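Local coordinates for protein laccase (Botrytis aclada, PDB 3SQR) that oxidises phenolic substrates such as hydroquinones with molecular oxygen at its copper sites and probably helps to degrade lignin and detoxify lignin-derived products, at residues M89-T94 / D177-P182; Y70-E75 / P96-I101; F171-G176 / E208-I213; I200-W205 / T228-T233. All coordinates share one frame; numbering follows the deposited sequence.

Contact 1 of 4, residues M89-T94 / D177-P182; sequences MTFNGT and DGLFGP. With NAG (2-acetamido-2-deoxy-beta-D-glucopyranose), chain G.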
# COMPACT_ATOMS: atom_id res chain seq x y z
N MET A 89 14.83 -7.95 -5.18
CA MET A 89 14.48 -8.63 -3.98
C MET A 89 13.04 -9.04 -4.10
O MET A 89 12.14 -8.18 -4.24
CB MET A 89 14.67 -7.74 -2.77
CG MET A 89 16.04 -7.21 -2.71
SD MET A 89 16.43 -6.41 -1.15
CE MET A 89 18.10 -5.78 -1.50
N THR A 90 12.84 -10.35 -4.07
CA THR A 90 11.58 -10.93 -4.46
C THR A 90 11.05 -11.90 -3.43
O THR A 90 11.78 -12.51 -2.68
CB THR A 90 11.70 -11.66 -5.80
OG1 THR A 90 12.47 -12.86 -5.68
CG2 THR A 90 12.30 -10.78 -6.87
N PHE A 91 9.75 -12.16 -3.52
CA PHE A 91 9.17 -13.34 -2.98
C PHE A 91 9.22 -14.38 -4.09
O PHE A 91 8.54 -14.26 -5.15
CB PHE A 91 7.73 -13.11 -2.62
CG PHE A 91 7.54 -12.08 -1.54
CD1 PHE A 91 7.86 -12.41 -0.24
CD2 PHE A 91 7.09 -10.80 -1.84
CE1 PHE A 91 7.67 -11.51 0.79
CE2 PHE A 91 6.90 -9.87 -0.81
CZ PHE A 91 7.20 -10.23 0.48
N ASN A 92 10.00 -15.41 -3.88
CA ASN A 92 9.92 -16.59 -4.76
C ASN A 92 10.29 -16.32 -6.18
O ASN A 92 9.78 -16.96 -7.10
CB ASN A 92 8.52 -17.22 -4.62
CG ASN A 92 8.45 -18.03 -3.42
OD1 ASN A 92 8.40 -17.49 -2.30
ND2 ASN A 92 8.49 -19.34 -3.57
N GLY A 93 11.15 -15.35 -6.36
CA GLY A 93 11.83 -15.16 -7.63
C GLY A 93 11.04 -14.49 -8.73
O GLY A 93 11.45 -14.51 -9.87
N THR A 94 9.90 -13.89 -8.41
CA THR A 94 9.12 -13.19 -9.39
C THR A 94 8.76 -11.80 -8.86
O THR A 94 8.69 -11.61 -7.66
CB THR A 94 7.83 -13.87 -9.75
OG1 THR A 94 6.99 -14.03 -8.58
CG2 THR A 94 8.09 -15.23 -10.47
N ASP A 177 12.57 -2.79 -4.71
CA ASP A 177 13.36 -3.72 -5.50
C ASP A 177 12.53 -4.95 -5.88
O ASP A 177 13.07 -5.95 -6.33
CB ASP A 177 14.61 -4.11 -4.76
CG ASP A 177 15.77 -3.10 -4.94
OD1 ASP A 177 15.62 -2.12 -5.73
OD2 ASP A 177 16.86 -3.39 -4.35
N GLY A 178 11.23 -4.87 -5.69
CA GLY A 178 10.29 -5.89 -6.16
C GLY A 178 9.65 -6.75 -5.09
O GLY A 178 8.94 -7.70 -5.45
N LEU A 179 9.91 -6.46 -3.80
CA LEU A 179 9.51 -7.30 -2.68
C LEU A 179 8.03 -7.03 -2.25
O LEU A 179 7.73 -6.46 -1.19
CB LEU A 179 10.49 -7.21 -1.52
CG LEU A 179 10.43 -8.33 -0.52
CD1 LEU A 179 10.45 -9.76 -1.14
CD2 LEU A 179 11.67 -8.19 0.46
N PHE A 180 7.15 -7.37 -3.16
CA PHE A 180 5.69 -7.21 -2.97
C PHE A 180 4.93 -8.23 -3.80
O PHE A 180 5.47 -8.79 -4.73
CB PHE A 180 5.25 -5.78 -3.37
CG PHE A 180 5.37 -5.50 -4.83
CD1 PHE A 180 4.32 -5.80 -5.69
CD2 PHE A 180 6.50 -4.95 -5.36
CE1 PHE A 180 4.40 -5.58 -7.07
CE2 PHE A 180 6.57 -4.68 -6.75
CZ PHE A 180 5.54 -5.03 -7.59
N GLY A 181 3.68 -8.46 -3.47
CA GLY A 181 2.82 -9.37 -4.22
C GLY A 181 1.39 -9.03 -3.92
O GLY A 181 1.11 -8.18 -3.04
N PRO A 182 0.47 -9.62 -4.69
CA PRO A 182 -0.93 -9.32 -4.49
C PRO A 182 -1.52 -10.18 -3.37
O PRO A 182 -1.17 -11.35 -3.24
CB PRO A 182 -1.55 -9.69 -5.83
CG PRO A 182 -0.69 -10.78 -6.40
CD PRO A 182 0.72 -10.53 -5.81
C1 NAG G . 8.56 -20.26 -2.45
C2 NAG G . 7.67 -21.48 -2.46
C3 NAG G . 7.97 -22.37 -1.28
C4 NAG G . 9.42 -22.74 -1.32
C5 NAG G . 10.27 -21.50 -1.34
C6 NAG G . 11.77 -21.80 -1.39
C7 NAG G . 5.51 -20.80 -3.40
C8 NAG G . 4.16 -20.24 -3.04
N2 NAG G . 6.30 -20.99 -2.33
O3 NAG G . 7.22 -23.52 -1.43
O4 NAG G . 9.71 -23.48 -0.19
O5 NAG G . 9.94 -20.69 -2.47
O6 NAG G . 12.02 -22.53 -2.62
O7 NAG G . 5.82 -21.04 -4.57
O HOH W 1 8.28 -10.46 -5.27
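F91 CG is anti to its carbonyl carbon (chi1 -63°) and L179 CG anti to its backbone N; the second torsion of L179 (chi2 50°) turns CD1 onto the ring, the side chains crossing at about a right angle. That methyl sits over the middle of the F91 ring in a CH-pi contact, 3.4 Å from the centroid and 6° off the normal. F180 N comes to the ring edge, near its plane, 3.4 Å from F91 CE2. One direct hydrogen bond joins the segments, M89 N to D177 O at 2.9 Å, the donor standing well above the carbonyl plane. Water 1 does further bridging; it accepts from F91 N at 2.8 Å and lies within hydrogen-bonding distance of the carbonyl oxygens of T94 and G178. The carboxylate of D177 turns to other partners, a salt bridge with R86 and hydrogen bonds to S209 and V210. Beyond F91 the chain reverses through a type I' turn whose N92 carries an N-linked glycan on ND2, while F180 packs on H168, a ligand of a type 3 copper. The contact joins the end of edge strand 86-91 to the loop entering strand 180-186, in the other sheet of a cupredoxin-like beta sandwich.

Contact 2 of 4, residues Y70-E75 / P96-I101; sequences YWLSVE and PGPAII. With NAG (2-acetamido-2-deoxy-beta-D-glucopyranose), chain G; MAN (alpha-D-mannopyranose), chain C; NAG (2-acetamido-2-deoxy-beta-D-glucopyranose), chain B; BMA (beta-D-mannopyranose), chain D.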
# COMPACT_ATOMS: atom_id res chain seq x y z
N TYR A 70 0.94 -20.93 3.32
CA TYR A 70 1.82 -20.48 2.26
C TYR A 70 3.24 -20.50 2.76
O TYR A 70 3.50 -20.26 3.93
CB TYR A 70 1.45 -19.05 1.80
CG TYR A 70 0.21 -18.91 1.00
CD1 TYR A 70 0.24 -18.99 -0.39
CD2 TYR A 70 -0.99 -18.69 1.61
CE1 TYR A 70 -0.94 -18.84 -1.14
CE2 TYR A 70 -2.14 -18.56 0.89
CZ TYR A 70 -2.13 -18.64 -0.47
OH TYR A 70 -3.31 -18.50 -1.13
N TRP A 71 4.19 -20.78 1.87
CA TRP A 71 5.59 -20.70 2.17
C TRP A 71 6.17 -19.66 1.24
O TRP A 71 6.02 -19.76 0.04
CB TRP A 71 6.30 -22.06 1.99
CG TRP A 71 6.11 -23.00 3.10
CD1 TRP A 71 6.94 -23.19 4.19
CD2 TRP A 71 5.02 -23.89 3.26
NE1 TRP A 71 6.40 -24.14 5.03
CE2 TRP A 71 5.23 -24.59 4.47
CE3 TRP A 71 3.87 -24.16 2.50
CZ2 TRP A 71 4.33 -25.51 4.94
CZ3 TRP A 71 3.00 -25.10 2.95
CH2 TRP A 71 3.23 -25.77 4.15
N LEU A 72 6.80 -18.63 1.78
CA LEU A 72 7.39 -17.60 0.93
C LEU A 72 8.84 -17.52 1.26
O LEU A 72 9.23 -17.54 2.43
CB LEU A 72 6.78 -16.21 1.15
CG LEU A 72 5.30 -16.04 0.79
CD1 LEU A 72 4.75 -14.65 1.12
CD2 LEU A 72 5.14 -16.37 -0.66
N SER A 73 9.61 -17.36 0.23
CA SER A 73 11.03 -17.16 0.38
C SER A 73 11.40 -15.80 -0.16
O SER A 73 11.16 -15.46 -1.32
CB SER A 73 11.78 -18.28 -0.34
OG SER A 73 13.14 -17.95 -0.50
N VAL A 74 12.01 -15.00 0.70
CA VAL A 74 12.51 -13.70 0.32
C VAL A 74 13.87 -13.89 -0.30
O VAL A 74 14.79 -14.37 0.36
CB VAL A 74 12.58 -12.73 1.48
CG1 VAL A 74 13.25 -11.42 1.08
CG2 VAL A 74 11.16 -12.53 2.01
N GLU A 75 13.95 -13.55 -1.56
CA GLU A 75 15.12 -13.89 -2.36
C GLU A 75 15.80 -12.76 -3.04
O GLU A 75 15.25 -11.72 -3.35
CB GLU A 75 14.73 -14.92 -3.42
CG GLU A 75 13.98 -16.06 -2.82
CD GLU A 75 13.96 -17.32 -3.64
OE1 GLU A 75 13.91 -17.26 -4.89
OE2 GLU A 75 13.99 -18.37 -2.97
N PRO A 96 5.63 -9.24 -9.82
CA PRO A 96 5.21 -9.38 -8.41
C PRO A 96 5.45 -10.76 -7.85
O PRO A 96 5.55 -11.73 -8.61
CB PRO A 96 3.71 -9.11 -8.45
CG PRO A 96 3.39 -8.65 -9.80
CD PRO A 96 4.48 -9.10 -10.72
N GLY A 97 5.52 -10.85 -6.53
CA GLY A 97 5.53 -12.11 -5.84
C GLY A 97 4.31 -12.95 -6.11
O GLY A 97 3.35 -12.49 -6.75
N PRO A 98 4.31 -14.18 -5.56
CA PRO A 98 3.13 -15.06 -5.67
C PRO A 98 1.88 -14.42 -5.14
O PRO A 98 1.90 -13.67 -4.19
CB PRO A 98 3.47 -16.24 -4.73
CG PRO A 98 4.88 -16.22 -4.51
CD PRO A 98 5.38 -14.79 -4.77
N ALA A 99 0.76 -14.73 -5.78
CA ALA A 99 -0.53 -14.29 -5.26
C ALA A 99 -0.91 -15.09 -4.02
O ALA A 99 -0.82 -16.32 -4.00
CB ALA A 99 -1.62 -14.47 -6.32
N ILE A 100 -1.40 -14.37 -3.02
CA ILE A 100 -2.02 -14.97 -1.91
C ILE A 100 -3.47 -14.64 -2.09
O ILE A 100 -3.87 -13.46 -2.08
CB ILE A 100 -1.47 -14.38 -0.61
CG1 ILE A 100 0.01 -14.70 -0.56
CG2 ILE A 100 -2.31 -14.88 0.58
CD1 ILE A 100 0.71 -14.18 0.63
N ILE A 101 -4.26 -15.71 -2.26
CA ILE A 101 -5.69 -15.58 -2.55
C ILE A 101 -6.41 -16.37 -1.46
O ILE A 101 -6.11 -17.56 -1.20
CB ILE A 101 -6.06 -16.00 -3.98
CG1 ILE A 101 -5.29 -15.14 -5.02
CG2 ILE A 101 -7.62 -15.89 -4.24
CD1 ILE A 101 -5.51 -15.51 -6.58
C1 NAG G . 8.56 -20.26 -2.45
C2 NAG G . 7.67 -21.48 -2.46
C3 NAG G . 7.97 -22.37 -1.28
C4 NAG G . 9.42 -22.74 -1.32
C5 NAG G . 10.27 -21.50 -1.34
C6 NAG G . 11.77 -21.80 -1.39
C7 NAG G . 5.51 -20.80 -3.40
C8 NAG G . 4.16 -20.24 -3.04
N2 NAG G . 6.30 -20.99 -2.33
O3 NAG G . 7.22 -23.52 -1.43
O4 NAG G . 9.71 -23.48 -0.19
O5 NAG G . 9.94 -20.69 -2.47
O6 NAG G . 12.02 -22.53 -2.62
O7 NAG G . 5.82 -21.04 -4.57
C1 MAN C . -1.08 -25.07 -1.60
C2 MAN C . -0.70 -25.79 -0.29
C3 MAN C . -1.92 -25.85 0.64
C4 MAN C . -2.43 -24.43 0.90
C5 MAN C . -2.74 -23.73 -0.43
C6 MAN C . -3.02 -22.24 -0.22
O2 MAN C . 0.45 -25.21 0.31
O3 MAN C . -1.64 -26.50 1.86
O4 MAN C . -3.43 -24.35 1.93
O5 MAN C . -1.62 -23.79 -1.33
O6 MAN C . -3.30 -21.60 -1.47
C1 NAG B . -3.01 -13.81 -11.54
C2 NAG B . -2.55 -15.08 -10.84
C3 NAG B . -3.60 -16.19 -10.87
C4 NAG B . -4.98 -15.68 -10.47
C5 NAG B . -5.30 -14.35 -11.17
C6 NAG B . -6.66 -13.79 -10.72
C7 NAG B . -0.15 -15.45 -10.64
C8 NAG B . 1.13 -15.92 -11.24
N2 NAG B . -1.27 -15.56 -11.37
O3 NAG B . -3.22 -17.24 -9.99
O4 NAG B . -5.90 -16.64 -10.95
O5 NAG B . -4.25 -13.40 -10.97
O6 NAG B . -6.55 -13.06 -9.51
O7 NAG B . -0.17 -14.95 -9.50
C1 BMA D . -6.62 -17.37 -9.94
C2 BMA D . -7.80 -18.12 -10.58
C3 BMA D . -8.58 -18.88 -9.48
C4 BMA D . -7.63 -19.78 -8.67
C5 BMA D . -6.36 -19.02 -8.26
C6 BMA D . -5.31 -19.97 -7.68
O2 BMA D . -7.19 -18.92 -11.58
O3 BMA D . -9.76 -19.56 -9.90
O4 BMA D . -8.30 -20.23 -7.51
O5 BMA D . -5.76 -18.31 -9.34
O6 BMA D . -4.77 -20.79 -8.71
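The flat ring of Y70 fills the gap between I100 and a mannose of a glycan. Branch CG2 of I100 comes over one face as a CH-pi contact, 4.1 Å from the ring centroid and 29° off the normal, while C6 of the mannose lies over the opposite face, shifted toward the rim. At its far end the ring carries OH to the backbone of 96-101, where I101 N donates to Y70 OH at 3.2 Å; the mannose O6 adds a weak bond to the same hydroxyl. This holds for one of two modelled conformers of Y70. Two residues on along the strand, L72 supplies the second bump. Its extended second torsion (chi2 177°) points CD1 to I100 CD1 at 4.1 Å, while CD2 reaches P98 CG at 3.9 Å. I100 is shared, CG2 serving the tyrosine and CD1 the leucine. L72 and P98 slide past each other in opposite directions. A second sugar, the N-acetylglucosamine on N92, donates from N2 to W71 O at 2.7 Å. Strand 67-79 and strand 100-103 belong to different sheets, and their meeting is face-to-face packing at the glycosylated border of a cupredoxin-like beta sandwich.

Contact 3 of 4, residues F171-G176 / E208-I213; sequences FSLQYG and ESVFEI. With NAG (2-acetamido-2-deoxy-beta-D-glucopyranose), chain E; NAG (2-acetamido-2-deoxy-beta-D-glucopyranose), chain F.
F211 points its ring into the bend of 171-176, and the loop meets it mainly at its far rim. S172 OG lies at the edge, in the ring plane, 3.5 Å from F211 CE1, although its hydrogen bond goes to D577. Q174 comes to the same rim: its CG is also in plane and sits 3.8 Å from F211 CZ, the side chains crossing at a slant with amide and ring planes 90° apart. That amide faces other partners, OE1 taking hydrogen bonds with S169 and T121 and NE2 with N119 and G120. Next to this, L173 and V210 cross obliquely, the two methyls of V210 straddling L173: V210 CG1 approaches L173 CB at 3.5 Å, and V210 CG2 meets L173 CD1 at the same 3.5 Å. A chi1 of 65° places V210 CG1 between the backbone N and carbonyl carbon, from where it also lies over one face of the F211 ring, toward its rim. No hydrogen bond crosses the contact, so packing alone joins the segments directly. S209 is the N-cap of the helix, its OG accepting from F211 N at 3.1 Å. On the sugar side, O4 of a glycan N-acetylglucosamine (chain F) lies 3.3 Å from F211 CB. The contact sets the start of helix 210-217 against the loop between strands 163-169 and 180-186, with helix 529-533 packing on L173 and V210 and strand 86-91 reaching F211 and Q174 through M89.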
# COMPACT_ATOMS: atom_id res chain seq x y z
N PHE A 171 10.52 -3.38 5.46
CA PHE A 171 11.88 -3.23 5.95
C PHE A 171 12.61 -2.34 4.96
O PHE A 171 12.92 -2.73 3.80
CB PHE A 171 12.53 -4.59 6.06
CG PHE A 171 13.95 -4.54 6.54
CD1 PHE A 171 14.96 -4.29 5.64
CD2 PHE A 171 14.24 -4.80 7.84
CE1 PHE A 171 16.28 -4.28 6.05
CE2 PHE A 171 15.56 -4.79 8.30
CZ PHE A 171 16.58 -4.51 7.38
N SER A 172 12.77 -1.09 5.36
CA SER A 172 13.51 -0.14 4.55
C SER A 172 12.94 -0.12 3.11
O SER A 172 11.70 -0.16 2.95
CB SER A 172 15.06 -0.40 4.67
OG SER A 172 15.78 0.54 3.85
N LEU A 173 13.77 0.03 2.09
CA LEU A 173 13.25 0.28 0.73
C LEU A 173 12.99 -0.97 -0.08
O LEU A 173 12.80 -0.89 -1.28
CB LEU A 173 14.26 1.14 -0.06
CG LEU A 173 14.59 2.50 0.51
CD1 LEU A 173 15.88 3.06 -0.20
CD2 LEU A 173 13.44 3.43 0.28
N GLN A 174 12.95 -2.12 0.58
CA GLN A 174 12.97 -3.40 -0.16
C GLN A 174 11.85 -3.54 -1.14
O GLN A 174 12.04 -4.14 -2.16
CB GLN A 174 12.91 -4.59 0.75
CG GLN A 174 14.21 -4.77 1.54
CD GLN A 174 14.16 -5.94 2.54
OE1 GLN A 174 13.12 -6.32 3.03
NE2 GLN A 174 15.36 -6.48 2.90
N TYR A 175 10.67 -3.02 -0.84
CA TYR A 175 9.60 -3.25 -1.84
C TYR A 175 9.87 -2.51 -3.13
O TYR A 175 9.29 -2.85 -4.20
CB TYR A 175 8.16 -3.01 -1.29
CG TYR A 175 7.67 -1.59 -1.32
CD1 TYR A 175 7.17 -1.06 -2.46
CD2 TYR A 175 7.74 -0.77 -0.23
CE1 TYR A 175 6.71 0.20 -2.55
CE2 TYR A 175 7.27 0.57 -0.30
CZ TYR A 175 6.75 1.02 -1.46
OH TYR A 175 6.27 2.32 -1.64
N GLY A 176 10.76 -1.53 -3.09
CA GLY A 176 11.23 -0.86 -4.29
C GLY A 176 12.01 -1.72 -5.25
O GLY A 176 12.12 -1.40 -6.45
N GLU A 208 18.39 -0.25 -11.45
CA GLU A 208 19.37 -0.63 -10.48
C GLU A 208 18.64 -0.72 -9.13
O GLU A 208 17.55 -0.23 -8.99
CB GLU A 208 20.48 0.39 -10.42
CG GLU A 208 20.00 1.83 -10.08
CD GLU A 208 19.28 2.57 -11.21
OE1 GLU A 208 19.71 2.38 -12.36
OE2 GLU A 208 18.30 3.37 -10.96
N SER A 209 19.28 -1.32 -8.14
CA SER A 209 18.66 -1.47 -6.82
C SER A 209 18.46 -0.08 -6.26
O SER A 209 19.35 0.75 -6.29
CB SER A 209 19.56 -2.23 -5.87
OG SER A 209 19.08 -2.30 -4.51
N VAL A 210 17.32 0.10 -5.63
CA VAL A 210 16.99 1.34 -4.93
C VAL A 210 18.08 1.63 -3.88
O VAL A 210 18.34 2.79 -3.51
CB VAL A 210 15.58 1.18 -4.24
CG1 VAL A 210 15.59 0.12 -3.17
CG2 VAL A 210 15.13 2.47 -3.61
N PHE A 211 18.65 0.57 -3.34
CA PHE A 211 19.67 0.71 -2.29
C PHE A 211 20.96 1.36 -2.80
O PHE A 211 21.76 1.88 -1.99
CB PHE A 211 19.98 -0.58 -1.57
CG PHE A 211 18.82 -1.12 -0.80
CD1 PHE A 211 18.47 -0.54 0.40
CD2 PHE A 211 18.08 -2.17 -1.29
CE1 PHE A 211 17.42 -0.98 1.12
CE2 PHE A 211 16.99 -2.66 -0.59
CZ PHE A 211 16.67 -2.08 0.64
N GLU A 212 21.15 1.33 -4.11
CA GLU A 212 22.29 2.04 -4.72
C GLU A 212 22.09 3.53 -4.85
O GLU A 212 23.07 4.31 -4.99
CB GLU A 212 22.59 1.42 -6.08
CG GLU A 212 23.03 -0.01 -5.83
CD GLU A 212 24.04 -0.55 -6.79
OE1 GLU A 212 23.87 -0.32 -8.01
OE2 GLU A 212 24.94 -1.28 -6.29
N ILE A 213 20.83 3.96 -4.81
CA ILE A 213 20.53 5.35 -5.06
C ILE A 213 20.01 6.07 -3.82
O ILE A 213 19.70 7.26 -3.88
CB ILE A 213 19.60 5.49 -6.26
CG1 ILE A 213 18.47 4.50 -6.21
CG2 ILE A 213 20.35 5.06 -7.56
CD1 ILE A 213 17.54 4.55 -7.41
C1 NAG E . 23.92 -1.11 -0.16
C2 NAG E . 24.27 -0.85 -1.59
C3 NAG E . 25.48 0.06 -1.70
C4 NAG E . 25.34 1.27 -0.75
C5 NAG E . 24.97 0.82 0.64
C6 NAG E . 24.78 1.92 1.69
C7 NAG E . 23.79 -2.65 -3.18
C8 NAG E . 24.27 -3.97 -3.76
N2 NAG E . 24.54 -2.13 -2.25
O3 NAG E . 25.50 0.50 -3.02
O4 NAG E . 26.57 1.99 -0.66
O5 NAG E . 23.74 0.10 0.50
O6 NAG E . 23.85 2.82 1.17
O7 NAG E . 22.79 -2.09 -3.56
C1 NAG F . 20.37 -4.20 2.43
C2 NAG F . 21.16 -3.06 3.01
C3 NAG F . 21.66 -1.98 2.06
C4 NAG F . 22.41 -2.68 0.96
C5 NAG F . 21.56 -3.85 0.39
C6 NAG F . 22.35 -4.75 -0.54
C7 NAG F . 20.46 -3.03 5.38
C8 NAG F . 19.72 -2.17 6.39
N2 NAG F . 20.52 -2.47 4.16
O3 NAG F . 22.45 -1.07 2.81
O4 NAG F . 22.69 -1.84 -0.12
O5 NAG F . 21.10 -4.73 1.38
O6 NAG F . 21.45 -5.40 -1.40
O7 NAG F . 20.94 -4.10 5.73

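Contact 4 of 4, residues I200-W205 / T228-T233; sequences IFLQDW and TLMNGT. With NAG (2-acetamido-2-deoxy-beta-D-glucopyranose), chain H.
Four hydrogen bonds tie F201 and Q203 to the segment 228-233. Q203 and L229 form an antiparallel hydrogen-bonded pair, L229 N giving to Q203 O at 2.9 Å and Q203 N to L229 O at 3.2 Å. F201 is gripped through both backbone groups by N231: N231 N donates to F201 O at 2.7 Å, nearly straight at 172°, and F201 N to N231 OD1. The other branch of that amide, ND2, carries the N-linked N-acetylglucosamine, while OD1 continues the pairing past the strand end. Water 2 bridges, donating to Q203 OE1 and accepting from G232 N at 2.8 Å. This is an edge of the sheet in the second cupredoxin-like domain: 227-230 is one of its two outermost strands, lying antiparallel to 195-205, and a type I' turn from M230 to T233 follows. Apolar contacts fall on both faces. Chi1 of -176° sends W205 CG anti to the backbone N, and the second torsion turns the indole's face to L229, whose CD1 stands over the five-membered ring in a CH-pi contact, 3.7 Å from the centroid; R86 makes a cation-pi contact with the indole. Q203 runs alongside L229 on one face, Q203 CG touching L229 CB. M230 is on the other face, beside I200 and L202; its CG meets I200 CG2 at 3.8 Å and its CE meets L202 CD2 at 3.9 Å.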
# COMPACT_ATOMS: atom_id res chain seq x y z
N ILE A 200 -3.67 -5.37 -11.35
CA ILE A 200 -2.74 -4.69 -12.27
C ILE A 200 -1.94 -3.73 -11.41
O ILE A 200 -2.47 -2.76 -10.87
CB ILE A 200 -3.47 -3.85 -13.35
CG1 ILE A 200 -4.38 -4.76 -14.19
CG2 ILE A 200 -2.45 -3.06 -14.22
CD1 ILE A 200 -5.22 -4.07 -15.25
N PHE A 201 -0.67 -4.08 -11.19
CA PHE A 201 0.25 -3.24 -10.49
C PHE A 201 0.74 -2.09 -11.34
O PHE A 201 0.99 -2.25 -12.52
CB PHE A 201 1.45 -4.03 -9.99
CG PHE A 201 1.11 -5.00 -8.89
CD1 PHE A 201 0.88 -4.52 -7.61
CD2 PHE A 201 1.02 -6.36 -9.12
CE1 PHE A 201 0.57 -5.36 -6.60
CE2 PHE A 201 0.74 -7.23 -8.09
CZ PHE A 201 0.54 -6.73 -6.83
N LEU A 202 0.80 -0.93 -10.75
CA LEU A 202 1.33 0.27 -11.41
C LEU A 202 2.52 0.72 -10.57
O LEU A 202 2.40 0.89 -9.36
CB LEU A 202 0.24 1.33 -11.50
CG LEU A 202 -1.05 1.00 -12.19
CD1 LEU A 202 -2.09 2.10 -11.88
CD2 LEU A 202 -0.80 0.78 -13.69
N GLN A 203 3.68 0.90 -11.17
CA GLN A 203 4.85 1.32 -10.43
C GLN A 203 5.86 1.99 -11.33
O GLN A 203 5.86 1.84 -12.54
CB GLN A 203 5.52 0.13 -9.75
CG GLN A 203 6.01 -0.89 -10.75
CD GLN A 203 6.51 -2.17 -10.15
OE1 GLN A 203 5.97 -3.22 -10.39
NE2 GLN A 203 7.63 -2.08 -9.44
N ASP A 204 6.71 2.76 -10.68
CA ASP A 204 8.00 3.17 -11.24
C ASP A 204 8.87 1.92 -11.22
O ASP A 204 8.53 0.90 -10.60
CB ASP A 204 8.64 4.34 -10.46
CG ASP A 204 8.53 4.22 -8.95
OD1 ASP A 204 8.41 3.08 -8.42
OD2 ASP A 204 8.57 5.28 -8.28
N TRP A 205 10.01 2.00 -11.89
CA TRP A 205 10.93 0.88 -11.86
C TRP A 205 12.31 1.35 -12.21
O TRP A 205 12.52 1.88 -13.32
CB TRP A 205 10.49 -0.17 -12.87
CG TRP A 205 11.34 -1.37 -12.82
CD1 TRP A 205 12.15 -1.84 -13.82
CD2 TRP A 205 11.47 -2.29 -11.74
NE1 TRP A 205 12.80 -2.98 -13.40
CE2 TRP A 205 12.41 -3.28 -12.13
CE3 TRP A 205 10.92 -2.37 -10.47
CZ2 TRP A 205 12.77 -4.32 -11.30
CZ3 TRP A 205 11.30 -3.40 -9.63
CH2 TRP A 205 12.21 -4.38 -10.07
N THR A 228 8.94 2.56 -15.93
CA THR A 228 7.75 2.16 -15.14
C THR A 228 7.40 0.74 -15.55
O THR A 228 7.81 0.29 -16.62
CB THR A 228 6.57 3.08 -15.39
OG1 THR A 228 6.07 2.88 -16.72
CG2 THR A 228 6.96 4.59 -15.19
N LEU A 229 6.60 0.05 -14.73
CA LEU A 229 6.05 -1.28 -15.09
C LEU A 229 4.59 -1.26 -14.86
O LEU A 229 4.09 -0.63 -13.91
CB LEU A 229 6.63 -2.38 -14.25
CG LEU A 229 8.15 -2.59 -14.32
CD1 LEU A 229 8.57 -3.59 -13.31
CD2 LEU A 229 8.57 -3.03 -15.67
N MET A 230 3.89 -1.94 -15.76
CA MET A 230 2.50 -2.20 -15.60
C MET A 230 2.33 -3.69 -15.49
O MET A 230 2.62 -4.45 -16.40
CB MET A 230 1.68 -1.66 -16.78
CG MET A 230 0.23 -1.80 -16.60
SD MET A 230 -0.78 -0.94 -17.85
CE MET A 230 -0.40 0.78 -17.53
N ASN A 231 1.82 -4.10 -14.35
CA ASN A 231 1.77 -5.48 -13.95
C ASN A 231 3.06 -6.20 -14.24
O ASN A 231 3.04 -7.31 -14.72
CB ASN A 231 0.59 -6.20 -14.56
CG ASN A 231 0.00 -7.18 -13.59
OD1 ASN A 231 -0.13 -6.90 -12.40
ND2 ASN A 231 -0.32 -8.33 -14.08
N GLY A 232 4.17 -5.55 -13.90
CA GLY A 232 5.45 -6.18 -13.94
C GLY A 232 6.17 -6.11 -15.28
O GLY A 232 7.22 -6.67 -15.38
N THR A 233 5.59 -5.45 -16.27
CA THR A 233 6.24 -5.36 -17.59
C THR A 233 6.15 -4.01 -18.26
O THR A 233 5.26 -3.22 -17.95
CB THR A 233 5.70 -6.49 -18.49
OG1 THR A 233 6.54 -6.59 -19.62
CG2 THR A 233 4.27 -6.19 -18.87
C1 NAG H . -0.87 -9.37 -13.26
C2 NAG H . -2.02 -10.10 -13.95
C3 NAG H . -2.57 -11.12 -12.97
C4 NAG H . -1.50 -12.09 -12.49
C5 NAG H . -0.20 -11.33 -12.09
C6 NAG H . 1.02 -12.20 -12.28
C7 NAG H . -3.78 -9.19 -15.34
C8 NAG H . -4.99 -8.28 -15.47
N2 NAG H . -3.13 -9.23 -14.19
O3 NAG H . -3.67 -11.82 -13.50
O4 NAG H . -1.99 -12.83 -11.36
O5 NAG H . 0.13 -10.29 -12.98
O6 NAG H . 2.12 -11.65 -11.56
O7 NAG H . -3.38 -9.91 -16.27
O HOH W 2 3.96 -3.38 -12.21

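In the fold
From the N terminus, contact 2 closes first, bringing 96-101 back to 70-75 across a short excursion that includes strand 86-91. Contact 1 crosses it, opening at 89-94 within that excursion and closing only at 177-182; together they tie the two sheets of the first domain, and T90 and F180 pair with E75 and G97 of contact 2. Contact 3 opens just before contact 1 closes, so these two also cross, contact 3 setting the loop before strand 180-186 against helix 210-217 of the second domain. Contact 4 begins at 200-205, before contact 3 closes at 208-213, and ends at 228-233, crossing it. F201 and F180 join contacts 4 and 1, linking the first domain to the second.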